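PDB 1Z08: Ras-related protein Rab-21 from Homo sapiens, which belongs to the Rab branch of the Ras family, small GTPases built on the P-loop NTPase fold. Local coordinates for residues I121-E124 with K125-H128; V129-Q132 with E133-Y137; K154-E157 with E158-D162. The protein carries 1 engineered substitution. All coordinates share one frame; numbering follows the deposited sequence.

Contact 1 of 3, residues I121-E124 with K125-H128; sequences IDLE and KERH. With GNP (phosphoaminophosphonic acid-guanylate ester), chain F.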
loop_
_atom_site.group_PDB
_atom_site.type_symbol
_atom_site.label_atom_id
_atom_site.label_comp_id
_atom_site.label_asym_id
_atom_site.label_seq_id
_atom_site.Cartn_x
_atom_site.Cartn_y
_atom_site.Cartn_z
ATOM N N ILE A 121 9.751 -7.239 -5.467
ATOM C CA ILE A 121 11.186 -7.339 -5.146
ATOM C C ILE A 121 11.807 -8.681 -5.561
ATOM O O ILE A 121 13.034 -8.819 -5.611
ATOM C CB ILE A 121 11.521 -6.994 -3.665
ATOM C CG1 ILE A 121 10.839 -7.974 -2.698
ATOM C CG2 ILE A 121 11.184 -5.526 -3.372
ATOM C CD1 ILE A 121 11.283 -7.838 -1.244
ATOM N N ASP A 122 10.954 -9.656 -5.871
ATOM C CA ASP A 122 11.403 -10.924 -6.453
ATOM C C ASP A 122 11.980 -10.715 -7.859
ATOM O O ASP A 122 12.695 -11.576 -8.383
ATOM C CB ASP A 122 10.261 -11.947 -6.477
ATOM C CG ASP A 122 9.059 -11.472 -7.275
ATOM O OD1 ASP A 122 8.350 -10.555 -6.808
ATOM O OD2 ASP A 122 8.824 -12.022 -8.370
ATOM N N LEU A 123 11.666 -9.564 -8.454
ATOM C CA LEU A 123 12.187 -9.178 -9.763
ATOM C C LEU A 123 13.329 -8.163 -9.644
ATOM O O LEU A 123 13.473 -7.274 -10.485
ATOM C CB LEU A 123 11.057 -8.626 -10.643
ATOM C CG LEU A 123 9.838 -9.510 -10.927
ATOM C CD1 LEU A 123 8.825 -8.749 -11.782
ATOM C CD2 LEU A 123 10.237 -10.818 -11.606
ATOM N N GLU A 124 14.138 -8.313 -8.597
ATOM C CA GLU A 124 15.271 -7.419 -8.318
ATOM C C GLU A 124 16.242 -7.289 -9.502
ATOM O O GLU A 124 16.767 -6.202 -9.761
ATOM C CB GLU A 124 16.004 -7.875 -7.047
ATOM C CG GLU A 124 17.279 -7.091 -6.697
ATOM C CD GLU A 124 17.047 -5.595 -6.498
ATOM O OE1 GLU A 124 15.960 -5.199 -6.029
ATOM O OE2 GLU A 124 17.970 -4.809 -6.805
ATOM N N LYS A 125 16.458 -8.391 -10.223
ATOM C CA LYS A 125 17.309 -8.397 -11.419
ATOM C C LYS A 125 16.822 -7.423 -12.493
ATOM O O LYS A 125 17.606 -6.969 -13.332
ATOM C CB LYS A 125 17.387 -9.802 -12.017
ATOM C CG LYS A 125 18.210 -10.791 -11.219
ATOM C CD LYS A 125 18.286 -12.114 -11.959
ATOM C CE LYS A 125 19.238 -13.079 -11.288
ATOM N NZ LYS A 125 19.549 -14.220 -12.193
ATOM N N GLU A 126 15.528 -7.107 -12.457
ATOM C CA GLU A 126 14.910 -6.209 -13.429
ATOM C C GLU A 126 14.561 -4.840 -12.832
ATOM O O GLU A 126 13.799 -4.077 -13.423
ATOM C CB GLU A 126 13.655 -6.860 -14.029
ATOM C CG GLU A 126 13.905 -8.197 -14.724
ATOM C CD GLU A 126 12.618 -8.945 -15.038
ATOM O OE1 GLU A 126 11.729 -8.365 -15.697
ATOM O OE2 GLU A 126 12.497 -10.117 -14.623
ATOM N N ARG A 127 15.123 -4.532 -11.666
ATOM C CA ARG A 127 14.856 -3.254 -10.994
ATOM C C ARG A 127 15.216 -2.061 -11.877
ATOM O O ARG A 127 16.290 -2.028 -12.484
ATOM C CB ARG A 127 15.612 -3.172 -9.663
ATOM C CG ARG A 127 15.583 -1.790 -9.017
ATOM C CD ARG A 127 16.271 -1.767 -7.661
ATOM N NE ARG A 127 15.484 -2.419 -6.612
ATOM C CZ ARG A 127 14.425 -1.886 -6.005
ATOM N NH1 ARG A 127 13.982 -0.675 -6.332
ATOM N NH2 ARG A 127 13.803 -2.573 -5.055
ATOM N N HIS A 128 14.309 -1.090 -11.945
ATOM C CA HIS A 128 14.563 0.166 -12.651
ATOM C C HIS A 128 14.307 1.397 -11.783
ATOM O O HIS A 128 14.646 2.518 -12.171
ATOM C CB HIS A 128 13.745 0.243 -13.939
ATOM C CG HIS A 128 14.183 -0.736 -14.980
ATOM N ND1 HIS A 128 15.423 -0.678 -15.578
ATOM C CD2 HIS A 128 13.553 -1.806 -15.521
ATOM C CE1 HIS A 128 15.537 -1.668 -16.445
ATOM N NE2 HIS A 128 14.417 -2.366 -16.430
HETATM P PG GNP F . -5.331 -3.200 -11.470
HETATM O O1G GNP F . -5.532 -3.082 -12.963
HETATM O O2G GNP F . -6.331 -4.079 -10.766
HETATM O O3G GNP F . -5.282 -1.774 -10.999
HETATM N N3B GNP F . -3.885 -3.848 -11.200
HETATM P PB GNP F . -3.256 -4.329 -9.810
HETATM O O1B GNP F . -2.424 -3.265 -9.209
HETATM O O2B GNP F . -4.337 -4.874 -8.956
HETATM O O3A GNP F . -2.259 -5.459 -10.116
HETATM P PA GNP F . -2.443 -6.982 -9.975
HETATM O O1A GNP F . -2.396 -7.362 -8.548
HETATM O O2A GNP F . -3.593 -7.490 -10.764
HETATM O "O5'" GNP F . -1.137 -7.582 -10.615
HETATM C "C5'" GNP F . -0.718 -7.163 -11.914
HETATM C "C4'" GNP F . 0.368 -8.091 -12.429
HETATM O "O4'" GNP F . 1.544 -7.991 -11.584
HETATM C "C3'" GNP F . -0.004 -9.569 -12.464
HETATM O "O3'" GNP F . 0.584 -10.142 -13.616
HETATM C "C2'" GNP F . 0.597 -10.093 -11.160
HETATM O "O2'" GNP F . 0.875 -11.479 -11.159
HETATM C "C1'" GNP F . 1.884 -9.274 -11.093
HETATM N N9 GNP F . 2.427 -9.154 -9.744
HETATM C C8 GNP F . 1.806 -8.636 -8.630
HETATM N N7 GNP F . 2.548 -8.670 -7.558
HETATM C C5 GNP F . 3.740 -9.247 -7.987
HETATM C C6 GNP F . 4.932 -9.547 -7.276
HETATM O O6 GNP F . 5.182 -9.350 -6.080
HETATM N N1 GNP F . 5.912 -10.124 -8.093
HETATM C C2 GNP F . 5.749 -10.388 -9.433
HETATM N N2 GNP F . 6.789 -10.949 -10.065
HETATM N N3 GNP F . 4.641 -10.112 -10.110
HETATM C C4 GNP F . 3.679 -9.550 -9.331
HETATM O O HOH W 1 15.204 -11.098 -9.834
HETATM O O HOH W 2 15.051 -4.849 -3.676
#
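Two successive bonds from residue i+3 back to residue i tighten the backbone here, Glu126 N donating to Leu123 O at 2.9 Å and Arg127 N to Glu124 O at 3.0 Å. The side chains of Glu124 and Arg127 span the second of these turns with a salt bridge: Arg127 NE meets Glu124 OE1 at 2.9 Å on the syn side of the carboxylate, with an N-H...O angle of 167°. The oxygen lies close to the guanidinium plane, while the two flat groups are turned 34° against each other. Glu124 holds its CG trans to the backbone N (chi1 175°) and then bends at chi2, which turns the carboxylate back to the NE edge of the guanidinium. A water also lies between Glu124 OE1 and Arg127 NH2, very close to the former, and NH1 bonds to Val129 O; with the salt bridge, these contacts probably limit the group's rotation.

The stretch opens in the N-K-x-D motif of Ras-family proteins, whose aspartate is Asp122. It pairs with the guanine edge of phosphoaminophosphonic acid-guanylate ester through OD1 to N1 at 2.8 Å and OD2 to N2 at 2.9 Å, while Ser149 OG also bonds OD1. Leu123 comes from above the base plane, its CD1 3.5 Å from ligand N2; its CD2 lies 3.8 Å from Glu126 OE2. Another water links Asp122 O to Lys125 N.

Contact 2 of 3, residues V129-Q132 with E133-Y137; sequences VSIQ and EAESY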
loop_
_atom_site.group_PDB
_atom_site.type_symbol
_atom_site.label_atom_id
_atom_site.label_comp_id
_atom_site.label_asym_id
_atom_site.label_seq_id
_atom_site.Cartn_x
_atom_site.Cartn_y
_atom_site.Cartn_z
ATOM N N VAL A 129 13.709 1.185 -10.613
ATOM C CA VAL A 129 13.495 2.273 -9.657
ATOM C C VAL A 129 14.656 2.331 -8.667
ATOM O O VAL A 129 15.103 1.301 -8.173
ATOM C CB VAL A 129 12.156 2.110 -8.894
ATOM C CG1 VAL A 129 11.974 3.227 -7.865
ATOM C CG2 VAL A 129 10.990 2.096 -9.869
ATOM N N SER A 130 15.136 3.544 -8.392
ATOM C CA SER A 130 16.187 3.770 -7.406
ATOM C C SER A 130 15.635 3.604 -5.987
ATOM O O SER A 130 14.736 4.344 -5.582
ATOM C CB SER A 130 16.773 5.179 -7.582
ATOM O OG SER A 130 17.510 5.585 -6.441
ATOM N N ILE A 131 16.166 2.636 -5.240
ATOM C CA ILE A 131 15.786 2.450 -3.833
ATOM C C ILE A 131 16.066 3.732 -3.049
ATOM O O ILE A 131 15.233 4.183 -2.259
ATOM C CB ILE A 131 16.529 1.266 -3.165
ATOM C CG1 ILE A 131 16.096 -0.065 -3.789
ATOM C CG2 ILE A 131 16.282 1.245 -1.643
ATOM C CD1 ILE A 131 16.822 -1.282 -3.245
ATOM N N GLN A 132 17.234 4.319 -3.289
ATOM C CA GLN A 132 17.645 5.520 -2.573
ATOM C C GLN A 132 16.723 6.706 -2.842
ATOM O O GLN A 132 16.363 7.428 -1.910
ATOM C CB GLN A 132 19.111 5.855 -2.869
ATOM C CG GLN A 132 20.084 4.766 -2.392
ATOM C CD GLN A 132 19.978 4.494 -0.902
ATOM O OE1 GLN A 132 20.369 5.321 -0.079
ATOM N NE2 GLN A 132 19.449 3.327 -0.549
ATOM N N GLU A 133 16.331 6.888 -4.102
ATOM C CA GLU A 133 15.382 7.938 -4.473
ATOM C C GLU A 133 14.017 7.713 -3.819
ATOM O O GLU A 133 13.419 8.653 -3.284
ATOM C CB GLU A 133 15.224 8.029 -5.997
ATOM C CG GLU A 133 14.251 9.125 -6.452
ATOM C CD GLU A 133 14.052 9.182 -7.960
ATOM O OE1 GLU A 133 14.633 8.352 -8.684
ATOM O OE2 GLU A 133 13.305 10.070 -8.422
ATOM N N ALA A 134 13.535 6.470 -3.867
ATOM C CA ALA A 134 12.226 6.119 -3.300
ATOM C C ALA A 134 12.173 6.325 -1.791
ATOM O O ALA A 134 11.209 6.901 -1.270
ATOM C CB ALA A 134 11.855 4.684 -3.659
ATOM N N GLU A 135 13.208 5.859 -1.096
ATOM C CA GLU A 135 13.297 5.999 0.357
ATOM C C GLU A 135 13.435 7.461 0.759
ATOM O O GLU A 135 12.747 7.923 1.677
ATOM C CB GLU A 135 14.462 5.181 0.918
ATOM C CG GLU A 135 14.227 3.678 0.888
ATOM C CD GLU A 135 15.318 2.896 1.583
ATOM O OE1 GLU A 135 16.351 3.494 1.961
ATOM O OE2 GLU A 135 15.142 1.672 1.745
ATOM N N SER A 136 14.316 8.179 0.059
ATOM C CA SER A 136 14.505 9.615 0.270
ATOM C C SER A 136 13.195 10.375 0.078
ATOM O O SER A 136 12.823 11.199 0.921
ATOM C CB SER A 136 15.576 10.172 -0.675
ATOM O OG SER A 136 15.643 11.587 -0.582
ATOM N N TYR A 137 12.491 10.084 -1.016
ATOM C CA TYR A 137 11.213 10.731 -1.273
ATOM C C TYR A 137 10.218 10.443 -0.151
ATOM O O TYR A 137 9.576 11.362 0.364
ATOM C CB TYR A 137 10.625 10.334 -2.637
ATOM C CG TYR A 137 9.241 10.903 -2.832
ATOM C CD1 TYR A 137 9.057 12.262 -3.080
ATOM C CD2 TYR A 137 8.111 10.091 -2.725
ATOM C CE1 TYR A 137 7.781 12.797 -3.238
ATOM C CE2 TYR A 137 6.832 10.618 -2.878
ATOM C CZ TYR A 137 6.677 11.969 -3.134
ATOM O OH TYR A 137 5.416 12.497 -3.292
HETATM O O HOH W 3 13.954 5.721 -9.690
HETATM O O HOH W 4 19.225 3.324 2.905
#
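Glu133 N donates to Ser130 OG at 2.9 Å in a nearly straight bond (164°). Ser130 sits at the N-cap, and with OG trans to its own backbone N (chi1 163°) the hydroxyl swings over the first helical turn, 3.4 Å from Glu133 CB. At the same cap, a water that accepts from Ser130 N lies close to Glu133 OE1, while OE2 bonds to Gln95 of helix 91-108. Ala134 N follows with a bond to Ser130 O at 3.0 Å; its methyl faces inward, touching Phe94 and Tyr86, and approaches Val129 CG1 at 4.5 Å. Glu135 N bonds to Ile131 O at 2.9 Å. The two side chains run alongside each other in the same direction, with Ile131 CG2 3.6 Å from Glu135 OE2; a water donates to Glu135 OE1 and is held only weakly by Gln132 NE2. Ser136 N continues the ladder to Gln132 O, which also lies 3.1 Å from Ser136 CB. Tyr137 N bonds back to Glu133 O, and its side chain rests on Lys98 and Val101. This is a serine N-cap, here starting the helix of the beta-alpha-beta crossover between strands 113-119 and 144-148.

Contact 3 of 3, residues K154-E157 with E158-D162; sequences KGIE and ELFLD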
loop_
_atom_site.group_PDB
_atom_site.type_symbol
_atom_site.label_atom_id
_atom_site.label_comp_id
_atom_site.label_asym_id
_atom_site.label_seq_id
_atom_site.Cartn_x
_atom_site.Cartn_y
_atom_site.Cartn_z
ATOM N N LYS A 154 6.634 -11.742 0.717
ATOM C CA LYS A 154 7.691 -11.086 1.482
ATOM C C LYS A 154 7.295 -9.660 1.837
ATOM O O LYS A 154 6.855 -8.901 0.971
ATOM C CB LYS A 154 9.002 -11.077 0.692
ATOM C CG LYS A 154 9.639 -12.449 0.519
ATOM C CD LYS A 154 10.852 -12.371 -0.384
ATOM C CE LYS A 154 11.627 -13.677 -0.376
ATOM N NZ LYS A 154 12.759 -13.615 -1.347
ATOM N N GLY A 155 7.443 -9.309 3.113
ATOM C CA GLY A 155 7.220 -7.937 3.585
ATOM C C GLY A 155 5.777 -7.485 3.769
ATOM O O GLY A 155 5.535 -6.368 4.230
ATOM N N ILE A 156 4.816 -8.341 3.424
ATOM C CA ILE A 156 3.395 -7.962 3.473
ATOM C C ILE A 156 2.834 -7.954 4.897
ATOM O O ILE A 156 2.133 -7.020 5.292
ATOM C CB ILE A 156 2.530 -8.835 2.531
ATOM C CG1 ILE A 156 3.003 -8.659 1.086
ATOM C CG2 ILE A 156 1.053 -8.462 2.651
ATOM C CD1 ILE A 156 2.428 -9.660 0.115
ATOM N N GLU A 157 3.144 -9.001 5.657
ATOM C CA GLU A 157 2.776 -9.068 7.068
ATOM C C GLU A 157 3.341 -7.862 7.805
ATOM O O GLU A 157 2.636 -7.207 8.571
ATOM C CB GLU A 157 3.300 -10.362 7.701
ATOM C CG GLU A 157 2.679 -11.641 7.145
ATOM C CD GLU A 157 1.187 -11.758 7.426
ATOM O OE1 GLU A 157 0.739 -11.357 8.524
ATOM O OE2 GLU A 157 0.462 -12.260 6.544
ATOM N N GLU A 158 4.613 -7.576 7.535
ATOM C CA GLU A 158 5.345 -6.464 8.132
ATOM C C GLU A 158 4.739 -5.104 7.765
ATOM O O GLU A 158 4.628 -4.222 8.620
ATOM C CB GLU A 158 6.819 -6.527 7.711
ATOM C CG GLU A 158 7.583 -7.769 8.211
ATOM C CD GLU A 158 7.522 -8.981 7.271
ATOM O OE1 GLU A 158 6.516 -9.170 6.551
ATOM O OE2 GLU A 158 8.499 -9.760 7.266
ATOM N N LEU A 159 4.346 -4.946 6.499
ATOM C CA LEU A 159 3.720 -3.709 6.013
ATOM C C LEU A 159 2.433 -3.375 6.770
ATOM O O LEU A 159 2.286 -2.270 7.299
ATOM C CB LEU A 159 3.436 -3.792 4.503
ATOM C CG LEU A 159 2.455 -2.791 3.870
ATOM C CD1 LEU A 159 2.971 -1.357 3.913
ATOM C CD2 LEU A 159 2.113 -3.200 2.441
ATOM N N PHE A 160 1.506 -4.328 6.810
ATOM C CA PHE A 160 0.214 -4.098 7.451
ATOM C C PHE A 160 0.335 -3.968 8.966
ATOM O O PHE A 160 -0.363 -3.156 9.573
ATOM C CB PHE A 160 -0.798 -5.173 7.057
ATOM C CG PHE A 160 -1.365 -4.989 5.674
ATOM C CD1 PHE A 160 -2.399 -4.082 5.446
ATOM C CD2 PHE A 160 -0.862 -5.715 4.598
ATOM C CE1 PHE A 160 -2.924 -3.904 4.170
ATOM C CE2 PHE A 160 -1.383 -5.547 3.316
ATOM C CZ PHE A 160 -2.415 -4.640 3.101
ATOM N N LEU A 161 1.226 -4.757 9.564
ATOM C CA LEU A 161 1.484 -4.669 11.004
ATOM C C LEU A 161 2.036 -3.296 11.380
ATOM O O LEU A 161 1.566 -2.676 12.334
ATOM C CB LEU A 161 2.439 -5.780 11.472
ATOM C CG LEU A 161 2.889 -5.771 12.943
ATOM C CD1 LEU A 161 1.720 -6.025 13.887
ATOM C CD2 LEU A 161 3.999 -6.788 13.189
ATOM N N ASP A 162 3.021 -2.822 10.618
ATOM C CA ASP A 162 3.635 -1.523 10.876
ATOM C C ASP A 162 2.652 -0.377 10.651
ATOM O O ASP A 162 2.614 0.570 11.435
ATOM C CB ASP A 162 4.893 -1.320 10.025
ATOM C CG ASP A 162 5.788 -0.218 10.565
ATOM O OD1 ASP A 162 6.062 0.750 9.825
ATOM O OD2 ASP A 162 6.208 -0.316 11.739
HETATM O O HOH W 5 8.717 -11.108 4.747
#
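Gly155 and Glu158 meet where helix 156-168 begins, and the polar contacts there centre on the capping position. Gly155, with a positive phi of 78°, is the N-cap and has no side chain to offer the first turn. Glu158 instead folds back from the third helical position: its chain bends at chi2 (89°) and brings OE1 to 3.3 Å from Gly155 CA. The other oxygen, OE2, receives a bond at 2.9 Å from a water, which in turn accepts from Gly155 N at 2.7 Å. The carboxylate thus reaches the N-cap amide through a water, and its negative charge probably suits the helix start.

The backbone bonds are those of a regular alpha helix. Leu159 N donates to Gly155 O, Phe160 N to Ile156 O at 3.2 Å in an almost straight bond, and Leu161 N to Glu157 O. Asp162 N continues the pattern to Glu158 O, while its OD1 bonds to Tyr146 OH. The carbonyl oxygen Ile156 O also sits at the edge of the Phe160 ring, 3.3 Å from Phe160 CD2.

Among the apolar contacts, Ile156 and Phe160 stand side by side, one turn apart and pointing the same way. Ile156 CG2 comes against the edge of the Phe160 ring, near its plane, 3.9 Å from CE2. The ring itself stacks with Tyr26 and touches Leu57 and Ile59 of strand 54-61, whereas Ile156 packs on Leu22, Arg25 and Tyr26. The Leu159 side chain rests on Cys115 and Val117 of strand 113-119. Such packing of the C-terminal helix against the central sheet and the helix that follows the P-loop belongs to the Ras-type GTPase fold.

How the contacts relate
Contacts 1 and 2 adjoin in the chain: the loop after strand 113-119 carries contact 1 and leads into helix 131-140 at contact 2, their centres 14 Å apart. Of the three, contact 1 bonds directly to the guanine of phosphoaminophosphonic acid-guanylate ester. Contact 2 lies farther along, with the Val129 side chain about 13 Å from the ligand. Contact 3 comes later in the chain, at the start of helix 156-168, where the Ile156 side chain is about 7 Å from the ligand. Its nearest atoms are about 4 Å from those of contact 1 and about 12 Å from those of contact 2, although both centre-to-centre distances are 19 Å.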